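Local atomic coordinates of intergenic-region protein (Escherichia coli CFT073, PDB entry 2WJ9), a protein that probably inhibits type I restriction enzymes of the host as a member of the ArdB antirestriction family. Residues F104-P109 against P132-I137. Residues are numbered along the deposited sequence; the frame is centred on the assembly and turned at random.
Sequences FMAPEP and PEAAGI
E133 N and E108 O are bridged by one water, which accepts from E133 N at 3.0 Å. The same water donates to E108 O over a short 2.5 Å. Because E133 lies in the first turn of helix 132-151, its N-H has no acceptor from a preceding turn, and the water supplies one. The E133 carboxylate is held from outside the pair: OE1 is hydrogen-bonded to H170 NE2, and OE2 makes a weak bond to the hydroxyl of Y166. Its CG stands anti to the backbone N (chi1 -164°), and a bend at chi2 (-146°) carries the acid between P109 and F104. There P109 CB lies 3.8 Å from E133 OE1, while E133 OE2 comes up to the edge of the F104 ring near its plane.

Closest packing falls at P107 and P132. Their rings cross at about a right angle, CB to CB 3.6 Å. P107 CD sits 3.4 Å from P132 O, a carbonyl that already accepts from G136 N. Next along, G136 has no side chain, and A106 CB lies against its CA at 4.1 Å. F104 CE1 touches I137 CG1 at 3.9 Å.

The axes of 104-107 and 132-137 come within 6.2 Å and run roughly antiparallel, at 151°. Strand 103-107 is outermost in its three-stranded sheet within this chain. Direct contacts are apolar or van der Waals, leaving M105 O and P107 O buried without partners; the water is the one polar bridge found between the segments, and the E133 carboxylate bonds to H170 instead.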
loop_
_atom_site.group_PDB
_atom_site.type_symbol
_atom_site.label_atom_id
_atom_site.label_comp_id
_atom_site.label_asym_id
_atom_site.label_seq_id
_atom_site.Cartn_x
_atom_site.Cartn_y
_atom_site.Cartn_z
ATOM N N PHE B 104 -13.646 3.948 0.930
ATOM C CA PHE B 104 -13.610 5.336 1.410
ATOM C C PHE B 104 -14.994 6.004 1.386
ATOM O O PHE B 104 -15.995 5.399 1.005
ATOM C CB PHE B 104 -12.574 6.154 0.620
ATOM C CG PHE B 104 -12.926 6.377 -0.825
ATOM C CD1 PHE B 104 -13.486 7.572 -1.239
ATOM C CD2 PHE B 104 -12.681 5.394 -1.779
ATOM C CE1 PHE B 104 -13.801 7.796 -2.575
ATOM C CE2 PHE B 104 -12.995 5.612 -3.121
ATOM C CZ PHE B 104 -13.550 6.808 -3.519
ATOM N N MET B 105 -15.061 7.248 1.836
ATOM C CA MET B 105 -16.297 8.024 1.751
ATOM C C MET B 105 -15.995 9.397 1.174
ATOM O O MET B 105 -14.943 9.970 1.453
ATOM C CB MET B 105 -16.977 8.152 3.123
ATOM C CG MET B 105 -16.208 8.957 4.156
ATOM S SD MET B 105 -16.958 8.971 5.811
ATOM C CE MET B 105 -18.670 9.195 5.406
ATOM N N ALA B 106 -16.913 9.909 0.364
ATOM C CA ALA B 106 -16.742 11.222 -0.271
ATOM C C ALA B 106 -18.067 11.742 -0.815
ATOM O O ALA B 106 -19.017 10.981 -0.972
ATOM C CB ALA B 106 -15.724 11.109 -1.413
ATOM N N PRO B 107 -18.140 13.047 -1.102
ATOM C CA PRO B 107 -19.189 13.489 -2.024
ATOM C C PRO B 107 -19.005 12.916 -3.444
ATOM O O PRO B 107 -17.918 12.449 -3.808
ATOM C CB PRO B 107 -19.042 15.020 -2.032
ATOM C CG PRO B 107 -18.252 15.345 -0.797
ATOM C CD PRO B 107 -17.348 14.170 -0.583
ATOM N N GLU B 108 -20.080 12.959 -4.222
ATOM C CA GLU B 108 -20.120 12.428 -5.586
ATOM C C GLU B 108 -19.060 13.067 -6.498
ATOM O O GLU B 108 -18.772 14.256 -6.360
ATOM C CB GLU B 108 -21.512 12.715 -6.156
ATOM C CG GLU B 108 -21.870 12.023 -7.437
ATOM C CD GLU B 108 -23.294 12.352 -7.843
ATOM O OE1 GLU B 108 -24.161 11.453 -7.774
ATOM O OE2 GLU B 108 -23.552 13.523 -8.197
ATOM N N PRO B 109 -18.470 12.286 -7.427
ATOM C CA PRO B 109 -17.595 12.879 -8.448
ATOM C C PRO B 109 -18.347 13.649 -9.536
ATOM O O PRO B 109 -19.578 13.635 -9.571
ATOM C CB PRO B 109 -16.887 11.661 -9.056
ATOM C CG PRO B 109 -17.824 10.536 -8.844
ATOM C CD PRO B 109 -18.550 10.818 -7.560
ATOM N N PRO B 132 -15.233 18.429 -4.561
ATOM C CA PRO B 132 -15.704 17.719 -3.364
ATOM C C PRO B 132 -15.232 16.257 -3.262
ATOM O O PRO B 132 -14.806 15.845 -2.171
ATOM C CB PRO B 132 -17.226 17.833 -3.479
ATOM C CG PRO B 132 -17.428 19.151 -4.176
ATOM C CD PRO B 132 -16.328 19.184 -5.207
ATOM N N GLU B 133 -15.278 15.495 -4.362
ATOM C CA GLU B 133 -14.759 14.099 -4.352
ATOM C C GLU B 133 -13.312 14.044 -3.875
ATOM O O GLU B 133 -12.971 13.244 -2.993
ATOM C CB GLU B 133 -14.831 13.363 -5.725
ATOM C CG GLU B 133 -14.649 11.790 -5.571
ATOM C CD GLU B 133 -13.906 11.034 -6.708
ATOM O OE1 GLU B 133 -13.401 11.648 -7.668
ATOM O OE2 GLU B 133 -13.824 9.768 -6.622
ATOM N N ALA B 134 -12.457 14.868 -4.479
ATOM C CA ALA B 134 -11.027 14.863 -4.146
ATOM C C ALA B 134 -10.758 15.257 -2.685
ATOM O O ALA B 134 -9.899 14.665 -2.022
ATOM C CB ALA B 134 -10.245 15.753 -5.102
ATOM N N ALA B 135 -11.492 16.257 -2.191
ATOM C CA ALA B 135 -11.439 16.629 -0.770
ATOM C C ALA B 135 -11.738 15.448 0.165
ATOM O O ALA B 135 -11.027 15.226 1.151
ATOM C CB ALA B 135 -12.402 17.776 -0.492
ATOM N N GLY B 136 -12.790 14.692 -0.147
ATOM C CA GLY B 136 -13.139 13.499 0.621
ATOM C C GLY B 136 -12.038 12.439 0.617
ATOM O O GLY B 136 -11.744 11.822 1.653
ATOM N N ILE B 137 -11.430 12.219 -0.547
ATOM C CA ILE B 137 -10.290 11.295 -0.647
ATOM C C ILE B 137 -9.154 11.762 0.283
ATOM O O ILE B 137 -8.618 10.975 1.070
ATOM C CB ILE B 137 -9.808 11.146 -2.108
ATOM C CG1 ILE B 137 -10.876 10.418 -2.951
ATOM C CG2 ILE B 137 -8.484 10.409 -2.152
ATOM C CD1 ILE B 137 -10.614 10.438 -4.453
HETATM O O HOH W 1 -17.131 16.142 -6.653
#